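Local coordinates for chitinase (Thermococcus kodakarensis KOD1, PDB 5DHE), which hydrolyses chitin, the domain described here being a chitin-binding module that probably holds the enzyme on its insoluble substrate, at residues D2-Q14 and T19-Y31. Sequence-based numbering, arbitrary orientation.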
loop_
_atom_site.group_PDB
_atom_site.type_symbol
_atom_site.label_atom_id
_atom_site.label_comp_id
_atom_site.label_asym_id
_atom_site.label_seq_id
_atom_site.Cartn_x
_atom_site.Cartn_y
_atom_site.Cartn_z
ATOM N N ASP A 2 -12.769 0.260 15.379
ATOM C CA ASP A 2 -11.694 1.233 15.515
ATOM C C ASP A 2 -10.440 0.741 14.813
ATOM O O ASP A 2 -10.131 -0.449 14.869
ATOM C CB ASP A 2 -11.360 1.446 16.985
ATOM C CG ASP A 2 -12.576 1.775 17.807
ATOM O OD1 ASP A 2 -13.184 2.825 17.535
ATOM O OD2 ASP A 2 -12.915 0.983 18.712
ATOM N N LEU A 3 -9.710 1.654 14.169
ATOM C CA LEU A 3 -8.458 1.279 13.511
ATOM C C LEU A 3 -7.509 0.721 14.569
ATOM O O LEU A 3 -7.371 1.296 15.644
ATOM C CB LEU A 3 -7.821 2.498 12.857
ATOM C CG LEU A 3 -8.593 2.964 11.622
ATOM C CD1 LEU A 3 -7.968 4.266 11.132
ATOM C CD2 LEU A 3 -8.572 1.877 10.514
ATOM N N VAL A 4 -6.848 -0.386 14.255
ATOM C CA VAL A 4 -5.942 -0.984 15.228
ATOM C C VAL A 4 -4.666 -0.162 15.430
ATOM O O VAL A 4 -4.135 -0.106 16.537
ATOM C CB VAL A 4 -5.568 -2.426 14.818
ATOM C CG1 VAL A 4 -4.534 -3.006 15.804
ATOM C CG2 VAL A 4 -6.821 -3.304 14.796
ATOM N N LYS A 5 -4.171 0.484 14.376
ATOM C CA LYS A 5 -2.941 1.269 14.496
ATOM C C LYS A 5 -2.989 2.431 13.520
ATOM O O LYS A 5 -2.349 2.413 12.472
ATOM C CB LYS A 5 -1.710 0.387 14.227
ATOM C CG LYS A 5 -0.397 1.040 14.691
ATOM C CD LYS A 5 0.806 0.103 14.571
ATOM C CE LYS A 5 2.052 0.700 15.247
ATOM N NZ LYS A 5 2.483 2.021 14.735
ATOM N N PRO A 6 -3.751 3.471 13.871
ATOM C CA PRO A 6 -3.921 4.666 13.040
ATOM C C PRO A 6 -2.690 5.478 12.685
ATOM O O PRO A 6 -2.802 6.446 11.941
ATOM C CB PRO A 6 -4.974 5.472 13.802
ATOM C CG PRO A 6 -4.720 5.097 15.225
ATOM C CD PRO A 6 -4.469 3.605 15.151
ATOM N N ASP A 7 -1.522 5.112 13.207
ATOM C CA ASP A 7 -0.319 5.847 12.829
ATOM C C ASP A 7 0.626 4.985 11.995
ATOM O O ASP A 7 1.807 5.317 11.836
ATOM C CB ASP A 7 0.406 6.393 14.075
ATOM C CG ASP A 7 1.023 5.305 14.931
ATOM O OD1 ASP A 7 0.720 4.115 14.724
ATOM O OD2 ASP A 7 1.816 5.651 15.836
ATOM N N ALA A 8 0.103 3.900 11.421
ATOM C CA ALA A 8 0.956 3.010 10.646
ATOM C C ALA A 8 1.427 3.562 9.295
ATOM O O ALA A 8 2.612 3.476 8.970
ATOM C CB ALA A 8 0.249 1.654 10.443
ATOM N N PHE A 9 0.524 4.137 8.510
ATOM C CA PHE A 9 0.914 4.651 7.187
ATOM C C PHE A 9 1.713 5.945 7.221
ATOM O O PHE A 9 1.399 6.865 7.980
ATOM C CB PHE A 9 -0.315 4.968 6.310
ATOM C CG PHE A 9 -0.908 3.792 5.573
ATOM C CD1 PHE A 9 -0.164 3.084 4.641
ATOM C CD2 PHE A 9 -2.252 3.473 5.741
ATOM C CE1 PHE A 9 -0.754 2.076 3.874
ATOM C CE2 PHE A 9 -2.859 2.462 4.977
ATOM C CZ PHE A 9 -2.100 1.762 4.037
ATOM N N SER A 10 2.730 6.011 6.369
ATOM C CA SER A 10 3.508 7.236 6.168
ATOM C C SER A 10 3.703 7.199 4.657
ATOM O O SER A 10 4.529 6.442 4.151
ATOM C CB SER A 10 4.854 7.199 6.882
ATOM O OG SER A 10 5.493 8.457 6.701
ATOM N N VAL A 11 2.937 8.028 3.949
ATOM C CA VAL A 11 2.927 8.037 2.492
ATOM C C VAL A 11 3.367 9.347 1.854
ATOM O O VAL A 11 2.960 10.430 2.288
ATOM C CB VAL A 11 1.492 7.695 1.996
ATOM C CG1 VAL A 11 1.423 7.673 0.475
ATOM C CG2 VAL A 11 1.063 6.358 2.573
ATOM N N LYS A 12 4.215 9.244 0.834
ATOM C CA LYS A 12 4.697 10.426 0.119
ATOM C C LYS A 12 4.408 10.185 -1.348
ATOM O O LYS A 12 4.716 9.109 -1.868
ATOM C CB LYS A 12 6.206 10.609 0.318
ATOM C CG LYS A 12 6.614 10.906 1.754
ATOM C CD LYS A 12 8.080 11.273 1.819
ATOM C CE LYS A 12 8.449 11.773 3.205
ATOM N NZ LYS A 12 7.927 10.867 4.249
ATOM N N ILE A 13 3.845 11.180 -2.026
ATOM C CA ILE A 13 3.513 11.007 -3.433
ATOM C C ILE A 13 4.111 12.089 -4.330
ATOM O O ILE A 13 4.277 13.236 -3.913
ATOM C CB ILE A 13 1.979 10.943 -3.617
ATOM C CG1 ILE A 13 1.364 12.335 -3.563
ATOM C CG2 ILE A 13 1.359 10.099 -2.495
ATOM C CD1 ILE A 13 -0.112 12.345 -3.949
ATOM N N GLN A 14 4.464 11.694 -5.549
ATOM C CA GLN A 14 5.045 12.590 -6.545
ATOM C C GLN A 14 4.263 12.359 -7.825
ATOM O O GLN A 14 4.219 11.233 -8.315
ATOM C CB GLN A 14 6.513 12.236 -6.823
ATOM C CG GLN A 14 7.479 12.428 -5.657
ATOM C CD GLN A 14 8.937 12.334 -6.088
ATOM O OE1 GLN A 14 9.468 11.242 -6.330
ATOM N NE2 GLN A 14 9.588 13.485 -6.198
ATOM N N THR A 19 2.012 8.708 -11.214
ATOM C CA THR A 19 2.232 9.071 -9.820
ATOM C C THR A 19 2.953 8.009 -9.012
ATOM O O THR A 19 2.588 6.830 -9.044
ATOM C CB THR A 19 0.868 9.403 -9.150
ATOM O OG1 THR A 19 0.184 10.393 -9.932
ATOM C CG2 THR A 19 1.061 9.931 -7.717
ATOM N N GLU A 20 3.989 8.446 -8.299
ATOM C CA GLU A 20 4.785 7.569 -7.450
ATOM C C GLU A 20 4.241 7.617 -6.039
ATOM O O GLU A 20 3.894 8.691 -5.537
ATOM C CB GLU A 20 6.239 8.029 -7.422
ATOM C CG GLU A 20 7.055 7.367 -6.342
ATOM C CD GLU A 20 8.371 8.088 -6.104
ATOM O OE1 GLU A 20 9.028 8.441 -7.104
ATOM O OE2 GLU A 20 8.744 8.290 -4.926
ATOM N N TYR A 21 4.175 6.447 -5.407
ATOM C CA TYR A 21 3.697 6.326 -4.037
ATOM C C TYR A 21 4.796 5.640 -3.245
ATOM O O TYR A 21 5.185 4.509 -3.546
ATOM C CB TYR A 21 2.400 5.507 -3.976
ATOM C CG TYR A 21 1.226 6.193 -4.637
ATOM C CD1 TYR A 21 1.059 6.149 -6.018
ATOM C CD2 TYR A 21 0.330 6.947 -3.883
ATOM C CE1 TYR A 21 0.026 6.844 -6.637
ATOM C CE2 TYR A 21 -0.706 7.657 -4.485
ATOM C CZ TYR A 21 -0.848 7.600 -5.864
ATOM O OH TYR A 21 -1.836 8.324 -6.466
ATOM N N ASP A 22 5.325 6.350 -2.254
ATOM C CA ASP A 22 6.384 5.832 -1.398
ATOM C C ASP A 22 5.661 5.535 -0.103
ATOM O O ASP A 22 5.232 6.456 0.607
ATOM C CB ASP A 22 7.453 6.904 -1.198
ATOM C CG ASP A 22 8.649 6.392 -0.429
ATOM O OD1 ASP A 22 8.465 5.824 0.666
ATOM O OD2 ASP A 22 9.779 6.571 -0.921
ATOM N N VAL A 23 5.532 4.253 0.200
ATOM C CA VAL A 23 4.770 3.823 1.357
ATOM C C VAL A 23 5.587 3.221 2.480
ATOM O O VAL A 23 6.242 2.204 2.301
ATOM C CB VAL A 23 3.712 2.769 0.925
ATOM C CG1 VAL A 23 2.847 2.355 2.115
ATOM C CG2 VAL A 23 2.847 3.316 -0.200
ATOM N N THR A 24 5.529 3.851 3.641
ATOM C CA THR A 24 6.220 3.336 4.806
ATOM C C THR A 24 5.146 2.836 5.762
ATOM O O THR A 24 4.111 3.483 5.963
ATOM C CB THR A 24 7.079 4.432 5.483
ATOM O OG1 THR A 24 8.194 4.739 4.634
ATOM C CG2 THR A 24 7.587 3.954 6.849
ATOM N N LEU A 25 5.374 1.645 6.307
ATOM C CA LEU A 25 4.451 1.038 7.254
ATOM C C LEU A 25 5.167 0.919 8.593
ATOM O O LEU A 25 6.126 0.159 8.731
ATOM C CB LEU A 25 4.035 -0.355 6.793
ATOM C CG LEU A 25 3.442 -0.466 5.392
ATOM C CD1 LEU A 25 3.185 -1.962 5.095
ATOM C CD2 LEU A 25 2.142 0.353 5.282
ATOM N N ASN A 26 4.697 1.694 9.560
ATOM C CA ASN A 26 5.265 1.680 10.899
ATOM C C ASN A 26 4.387 0.705 11.656
ATOM O O ASN A 26 3.380 1.069 12.272
ATOM C CB ASN A 26 5.229 3.099 11.451
ATOM C CG ASN A 26 6.162 4.011 10.680
ATOM O OD1 ASN A 26 5.734 4.986 10.049
ATOM N ND2 ASN A 26 7.450 3.682 10.695
ATOM N N LEU A 27 4.794 -0.557 11.573
ATOM C CA LEU A 27 4.045 -1.677 12.132
ATOM C C LEU A 27 4.292 -2.036 13.583
ATOM O O LEU A 27 3.389 -2.537 14.253
ATOM C CB LEU A 27 4.287 -2.920 11.271
ATOM C CG LEU A 27 3.927 -2.792 9.782
ATOM C CD1 LEU A 27 4.440 -4.003 9.005
ATOM C CD2 LEU A 27 2.428 -2.660 9.620
ATOM N N GLY A 28 5.513 -1.805 14.059
ATOM C CA GLY A 28 5.831 -2.142 15.437
ATOM C C GLY A 28 6.076 -3.632 15.645
ATOM O O GLY A 28 6.337 -4.073 16.768
ATOM N N GLY A 29 5.989 -4.405 14.568
ATOM C CA GLY A 29 6.209 -5.844 14.645
ATOM C C GLY A 29 6.425 -6.403 13.251
ATOM O O GLY A 29 6.347 -5.663 12.265
ATOM N N THR A 30 6.691 -7.705 13.164
ATOM C CA THR A 30 6.925 -8.373 11.883
ATOM C C THR A 30 5.661 -9.144 11.535
ATOM O O THR A 30 5.258 -10.048 12.283
ATOM C CB THR A 30 8.132 -9.305 11.994
ATOM O OG1 THR A 30 9.273 -8.524 12.376
ATOM C CG2 THR A 30 8.431 -9.977 10.660
ATOM N N TYR A 31 5.055 -8.804 10.393
ATOM C CA TYR A 31 3.773 -9.394 9.982
ATOM C C TYR A 31 3.621 -9.666 8.491
ATOM O O TYR A 31 4.285 -9.057 7.653
ATOM C CB TYR A 31 2.628 -8.427 10.340
ATOM C CG TYR A 31 2.582 -7.957 11.780
ATOM C CD1 TYR A 31 2.099 -8.798 12.786
ATOM C CD2 TYR A 31 2.961 -6.659 12.134
ATOM C CE1 TYR A 31 1.986 -8.352 14.095
ATOM C CE2 TYR A 31 2.854 -6.203 13.455
ATOM C CZ TYR A 31 2.357 -7.062 14.424
ATOM O OH TYR A 31 2.184 -6.626 15.714
HETATM O O HOH W 1 3.883 6.573 10.265
HETATM O O HOH W 2 6.914 7.035 2.908
#
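K5 reaches across to the backbone of N26, its NZ 2.8 Å from N26 O and lying above the carbonyl plane rather than on a lone pair. With CG anti to the backbone N (chi1 -165°), the chain runs extended past the carbonyls of N26 and L27, and a bend at the last torsion brings the ammonium within reach of the D7 carboxylate as well. There NZ forms a salt bridge to D7 OD1 on its syn side, 2.7 Å away. Lysine suits this place because one long, flexible arm can serve a carbonyl and a carboxylate together; a methionine in its place would probably leave N26 O without this donor and D7 without its charge partner, its carboxylate freer to turn.

Beyond the turn, 9-14 and 19-26 pair as an antiparallel beta hairpin. S10 with T24, K12 with D22 and Q14 with E20 are the hydrogen-bonded pairs, while N26 N extends the bonding with a nearly straight bond to A8 O (177°). F9, V11, I13, Y21, V23 and L25 project from one face. L25 CD2 comes within 3.6 Å of F9 CD1, while V23 CG1 meets the edge of the ring near its plane. I13 lies alongside Y21, its CG2 3.6 Å from Y21 CD2; with CG1 between the backbone N and the carbonyl carbon (chi1 78°), CG2 lies beside the N and meets the ring. S10 and T24, on the other face, touch CB to CB at 3.8 Å, small polar residues fitting a partly exposed surface.

The hairpin forms one margin of a four-stranded sheet in a beta-sandwich. Strand 72-80 pairs with 19-26, F77 stacking on Y21, while F9 and V11 pack against M88 of strand 85-92 in the five-stranded sheet.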